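Long-range contacts in ralf, proline/betaine transporter (Legionella pneumophila, PDB 4D7Q), which joins the Sec7 domain of Legionella RalF, which probably acts as a guanine nucleotide exchange factor, to the capping domain of Rickettsia prowazekii RalF: residues A[211-216]-A[294-299]; A[238-243]-A[323-328]. The protein carries 2 engineered substitutions. All blocks are in the same frame, centred on the assembly; numbering follows the deposited sequence.

Contact 1: A[211-216]-A[294-299]; sequences INNISS and GEKSKI
Ile-211 and Ile-299 face each other as an antiparallel hydrogen-bonded pair, and their two backbone bonds fasten the tight end of this contact. Ile-211 N reaches Ile-299 O at 3.0 Å, while the return bond from Ile-299 N to Ile-211 O is 3.1 Å. The two side chains lie side by side and meet through their CD1 methyls, 3.8 Å apart. In Ile-299, CG1 stands between the backbone N and the carbonyl carbon (chi1 61°), and CD1 beyond it also touches Ile-214 CD1 at 3.8 Å, the two chains crossing at about a right angle. Phe-222 of helix 220-230 packs on both Ile-214 and Ile-299, and all three isoleucines are buried.

The other side is looser and polar. Asn-212 and Lys-298 form the next, non-hydrogen-bonded pair, with Asn-212 OD1 lying 3.8 Å from Lys-298 CB but hydrogen-bonded to Gln-210 NE2. The lysine chain, extended beyond CG, carries NZ to a hydrogen bond with Gly-108 O, a bond between the two parts of the fusion and not to be read as natural. Where the chain turns a corner at Asn-213, OD1 rests 3.2 Å from Lys-296 CG, exposed to solvent. Farther along, Ile-214 N gives Ser-297 O only a weak bond of 3.3 Å, and a water joins the same two residues, donating to Ile-214 O and accepting from Ser-297 N. The contact thus joins neighbouring strands 208-214 and 297-303 of the capping domain's antiparallel sheet, regular pairing giving way to a water-bridged corner.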
loop_
_atom_site.group_PDB
_atom_site.type_symbol
_atom_site.label_atom_id
_atom_site.label_comp_id
_atom_site.label_asym_id
_atom_site.label_seq_id
_atom_site.Cartn_x
_atom_site.Cartn_y
_atom_site.Cartn_z
ATOM N N ILE A 211 7.431 6.546 11.493
ATOM C CA ILE A 211 8.340 6.249 12.593
ATOM C C ILE A 211 8.621 4.750 12.553
ATOM O O ILE A 211 7.736 3.942 12.875
ATOM C CB ILE A 211 7.868 6.731 13.990
ATOM C CG1 ILE A 211 7.226 8.153 13.963
ATOM C CG2 ILE A 211 9.055 6.644 14.978
ATOM C CD1 ILE A 211 6.683 8.679 15.367
ATOM N N ASN A 212 9.840 4.383 12.110
ATOM C CA ASN A 212 10.258 2.984 12.041
ATOM C C ASN A 212 10.873 2.566 13.345
ATOM O O ASN A 212 11.310 3.420 14.105
ATOM C CB ASN A 212 11.315 2.785 10.965
ATOM C CG ASN A 212 10.806 2.940 9.580
ATOM O OD1 ASN A 212 9.627 2.699 9.294
ATOM N ND2 ASN A 212 11.711 3.284 8.685
ATOM N N ASN A 213 10.950 1.245 13.580
ATOM C CA ASN A 213 11.593 0.629 14.747
ATOM C C ASN A 213 11.060 1.197 16.061
ATOM O O ASN A 213 11.823 1.418 17.008
ATOM C CB ASN A 213 13.146 0.730 14.642
ATOM C CG ASN A 213 13.691 0.364 13.272
ATOM O OD1 ASN A 213 13.537 -0.757 12.789
ATOM N ND2 ASN A 213 14.314 1.315 12.596
ATOM N N ILE A 214 9.738 1.452 16.102
ATOM C CA ILE A 214 9.072 2.004 17.283
ATOM C C ILE A 214 8.771 0.858 18.251
ATOM O O ILE A 214 8.519 -0.260 17.799
ATOM C CB ILE A 214 7.819 2.860 16.901
ATOM C CG1 ILE A 214 7.470 3.896 18.005
ATOM C CG2 ILE A 214 6.597 2.005 16.459
ATOM C CD1 ILE A 214 6.553 5.072 17.573
ATOM N N SER A 215 8.860 1.103 19.563
ATOM C CA SER A 215 8.527 0.062 20.545
ATOM C C SER A 215 7.940 0.598 21.843
ATOM O O SER A 215 8.139 1.766 22.176
ATOM C CB SER A 215 9.702 -0.890 20.797
ATOM O OG SER A 215 10.565 -0.497 21.850
ATOM N N SER A 216 7.224 -0.273 22.577
ATOM C CA SER A 216 6.668 0.020 23.899
ATOM C C SER A 216 7.810 0.292 24.881
ATOM O O SER A 216 7.655 1.090 25.807
ATOM C CB SER A 216 5.836 -1.156 24.406
ATOM O OG SER A 216 4.511 -1.130 23.901
ATOM N N GLY A 294 9.403 -6.456 7.626
ATOM C CA GLY A 294 10.696 -6.681 8.254
ATOM C C GLY A 294 10.452 -7.112 9.692
ATOM O O GLY A 294 9.341 -7.511 10.053
ATOM N N GLU A 295 11.455 -6.983 10.540
ATOM C CA GLU A 295 11.371 -7.480 11.910
ATOM C C GLU A 295 10.899 -6.493 12.965
ATOM O O GLU A 295 10.726 -6.890 14.120
ATOM C CB GLU A 295 12.714 -8.114 12.322
ATOM C CG GLU A 295 13.164 -9.265 11.428
ATOM C CD GLU A 295 14.481 -9.927 11.802
ATOM O OE1 GLU A 295 15.381 -9.247 12.349
ATOM O OE2 GLU A 295 14.618 -11.136 11.519
ATOM N N LYS A 296 10.697 -5.226 12.595
ATOM C CA LYS A 296 10.302 -4.196 13.567
ATOM C C LYS A 296 8.947 -3.562 13.317
ATOM O O LYS A 296 8.381 -3.692 12.237
ATOM C CB LYS A 296 11.396 -3.109 13.682
ATOM C CG LYS A 296 12.812 -3.642 13.975
ATOM C CD LYS A 296 13.056 -4.038 15.441
ATOM C CE LYS A 296 14.499 -4.427 15.708
ATOM N NZ LYS A 296 14.869 -5.739 15.094
ATOM N N SER A 297 8.425 -2.889 14.336
ATOM C CA SER A 297 7.151 -2.185 14.292
ATOM C C SER A 297 7.336 -0.817 13.631
ATOM O O SER A 297 8.448 -0.286 13.574
ATOM C CB SER A 297 6.606 -2.004 15.700
ATOM O OG SER A 297 6.086 -3.223 16.205
ATOM N N LYS A 298 6.236 -0.268 13.106
ATOM C CA LYS A 298 6.216 1.047 12.488
ATOM C C LYS A 298 4.822 1.675 12.590
ATOM O O LYS A 298 3.804 0.973 12.716
ATOM C CB LYS A 298 6.742 1.003 11.015
ATOM C CG LYS A 298 5.658 0.729 9.959
ATOM C CD LYS A 298 6.156 0.789 8.521
ATOM C CE LYS A 298 5.136 0.082 7.634
ATOM N NZ LYS A 298 5.551 0.107 6.210
ATOM N N ILE A 299 4.799 3.011 12.574
ATOM C CA ILE A 299 3.585 3.808 12.553
ATOM C C ILE A 299 3.658 4.814 11.414
ATOM O O ILE A 299 4.730 5.366 11.139
ATOM C CB ILE A 299 3.159 4.437 13.914
ATOM C CG1 ILE A 299 4.223 5.392 14.473
ATOM C CG2 ILE A 299 2.722 3.364 14.941
ATOM C CD1 ILE A 299 3.641 6.434 15.489
HETATM O O HOH W 1 10.284 -2.330 16.681
#

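Contact 2: A[238-243]-A[323-328]; sequences IFPKLQ and TASFET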
loop_
_atom_site.group_PDB
_atom_site.type_symbol
_atom_site.label_atom_id
_atom_site.label_comp_id
_atom_site.label_asym_id
_atom_site.label_seq_id
_atom_site.Cartn_x
_atom_site.Cartn_y
_atom_site.Cartn_z
ATOM N N ILE A 238 -3.743 10.233 24.851
ATOM C CA ILE A 238 -2.473 10.029 25.570
ATOM C C ILE A 238 -1.345 10.842 24.896
ATOM O O ILE A 238 -0.165 10.622 25.158
ATOM C CB ILE A 238 -2.165 8.489 25.631
ATOM C CG1 ILE A 238 -2.432 7.789 24.268
ATOM C CG2 ILE A 238 -3.024 7.819 26.719
ATOM C CD1 ILE A 238 -1.261 7.550 23.390
ATOM N N PHE A 239 -1.730 11.772 24.018
ATOM C CA PHE A 239 -0.832 12.584 23.204
ATOM C C PHE A 239 -0.395 13.870 23.920
ATOM O O PHE A 239 -1.225 14.766 24.115
ATOM C CB PHE A 239 -1.479 12.845 21.822
ATOM C CG PHE A 239 -1.913 11.561 21.144
ATOM C CD1 PHE A 239 -0.982 10.731 20.527
ATOM C CD2 PHE A 239 -3.244 11.161 21.165
ATOM C CE1 PHE A 239 -1.381 9.528 19.925
ATOM C CE2 PHE A 239 -3.643 9.956 20.574
ATOM C CZ PHE A 239 -2.705 9.143 19.958
ATOM N N PRO A 240 0.898 13.965 24.350
ATOM C CA PRO A 240 1.343 15.159 25.098
ATOM C C PRO A 240 1.140 16.523 24.431
ATOM O O PRO A 240 0.971 17.493 25.147
ATOM C CB PRO A 240 2.822 14.864 25.404
ATOM C CG PRO A 240 2.950 13.388 25.312
ATOM C CD PRO A 240 1.984 12.961 24.259
ATOM N N LYS A 241 1.126 16.605 23.082
ATOM C CA LYS A 241 0.925 17.886 22.380
ATOM C C LYS A 241 -0.557 18.224 22.219
ATOM O O LYS A 241 -0.894 19.302 21.720
ATOM C CB LYS A 241 1.635 17.898 21.008
ATOM C CG LYS A 241 3.125 17.550 21.041
ATOM C CD LYS A 241 3.981 18.624 21.709
ATOM C CE LYS A 241 5.451 18.336 21.521
ATOM N NZ LYS A 241 6.263 18.829 22.670
ATOM N N LEU A 242 -1.402 17.310 22.651
ATOM C CA LEU A 242 -2.829 17.452 22.526
ATOM C C LEU A 242 -3.603 17.377 23.854
ATOM O O LEU A 242 -4.788 17.150 23.868
ATOM C CB LEU A 242 -3.346 16.424 21.519
ATOM C CG LEU A 242 -2.909 16.593 20.066
ATOM C CD1 LEU A 242 -3.288 15.384 19.244
ATOM C CD2 LEU A 242 -3.496 17.840 19.438
ATOM N N GLN A 243 -2.917 17.579 24.958
ATOM C CA GLN A 243 -3.517 17.417 26.278
ATOM C C GLN A 243 -4.608 18.436 26.707
ATOM O O GLN A 243 -5.315 18.192 27.653
ATOM C CB GLN A 243 -2.442 17.248 27.331
ATOM C CG GLN A 243 -1.798 15.872 27.322
ATOM C CD GLN A 243 -2.790 14.730 27.380
ATOM O OE1 GLN A 243 -2.873 13.953 26.475
ATOM N NE2 GLN A 243 -3.525 14.635 28.445
ATOM N N THR A 323 2.105 13.233 15.557
ATOM C CA THR A 323 3.457 12.732 15.292
ATOM C C THR A 323 4.458 13.213 16.330
ATOM O O THR A 323 5.229 12.409 16.850
ATOM C CB THR A 323 3.920 13.046 13.865
ATOM O OG1 THR A 323 2.909 12.672 12.933
ATOM C CG2 THR A 323 5.166 12.296 13.518
ATOM N N ALA A 324 4.422 14.518 16.661
ATOM C CA ALA A 324 5.345 15.113 17.637
ATOM C C ALA A 324 5.078 14.638 19.071
ATOM O O ALA A 324 5.947 14.783 19.924
ATOM C CB ALA A 324 5.302 16.629 17.545
ATOM N N SER A 325 3.897 14.032 19.313
ATOM C CA SER A 325 3.481 13.483 20.602
ATOM C C SER A 325 4.191 12.172 20.923
ATOM O O SER A 325 4.295 11.809 22.091
ATOM C CB SER A 325 1.969 13.293 20.645
ATOM O OG SER A 325 1.298 14.536 20.745
ATOM N N PHE A 326 4.649 11.443 19.905
ATOM C CA PHE A 326 5.396 10.219 20.143
ATOM C C PHE A 326 6.786 10.637 20.591
ATOM O O PHE A 326 7.301 11.650 20.118
ATOM C CB PHE A 326 5.411 9.301 18.892
ATOM C CG PHE A 326 4.067 8.635 18.639
ATOM C CD1 PHE A 326 3.743 7.426 19.248
ATOM C CD2 PHE A 326 3.105 9.249 17.840
ATOM C CE1 PHE A 326 2.492 6.829 19.045
ATOM C CE2 PHE A 326 1.843 8.654 17.643
ATOM C CZ PHE A 326 1.550 7.445 18.238
ATOM N N GLU A 327 7.361 9.923 21.565
ATOM C CA GLU A 327 8.699 10.246 22.081
ATOM C C GLU A 327 9.772 10.112 21.008
ATOM O O GLU A 327 10.690 10.927 20.958
ATOM C CB GLU A 327 9.051 9.347 23.267
ATOM C CG GLU A 327 8.358 9.738 24.559
ATOM C CD GLU A 327 8.793 8.927 25.764
ATOM O OE1 GLU A 327 9.320 7.807 25.576
ATOM O OE2 GLU A 327 8.593 9.410 26.902
ATOM N N THR A 328 9.638 9.104 20.142
ATOM C CA THR A 328 10.577 8.839 19.050
ATOM C C THR A 328 10.464 9.896 17.965
ATOM O O THR A 328 9.355 10.186 17.480
ATOM C CB THR A 328 10.341 7.448 18.454
ATOM O OG1 THR A 328 10.051 6.510 19.495
ATOM C CG2 THR A 328 11.519 6.960 17.609
#
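The rings of Phe-239 and Phe-326 form an offset edge-to-face pair, with centroids 6.0 Å apart and planes at 66°. Phe-239 supplies the edge: its CE1 comes within 4.0 Å of Phe-326 CZ, while Ser-325 CB also sits at the rim of the Phe-239 ring, near its plane. One face of that ring carries Ile-238 CD1, displaced toward the rim. In the plane of the Phe-326 ring, at its edge, lies Thr-323 O.

Beside the rings, Ser-325 supplies the polar link. Its chi1 of -73° sets OG beside the serine's own backbone N, where it accepts the backbone N-H of Lys-241 at 3.1 Å and is hydrogen-bonded as well to Gln-321 O, one turn earlier in the helix. The hydroxyl thus links the backbone of Lys-241 to its own helix. Pro-240 closes over the serine, its CD 3.4 Å from Ser-325 O, and the aliphatic part of Lys-241 runs past Ala-324, with CE 3.9 Å from Ala-324 O. Leu-242 N bonds back to Phe-239 O at 2.9 Å. With the backbone angles of Pro-240 and Lys-241, that bond defines a type I beta turn, docked here on the C-terminal turn of helix 313-325 within the capping domain.

Contacts 1 and 2 have centres about 17 Å apart, yet they belong to one continuous apolar layer of the capping domain. Phe-326, which takes the edge of a ring in contact 2, turns CE2 to within 3.6 Å of Ile-299 CD1 in contact 1. Its CB also lies 3.8 Å from Ile-211 CD1. Beyond it, Thr-328 CG2 meets Ile-211 CG2 at 3.6 Å. Helix 220-230 bridges both, through Phe-222 on Ile-214 and Ile-299 and Thr-221 on Phe-326. The four segments alternate along the chain, and helix 313-325 is the next regular element after strand 297-303, a worked example of side chains shared between a sheet and the elements packed on it.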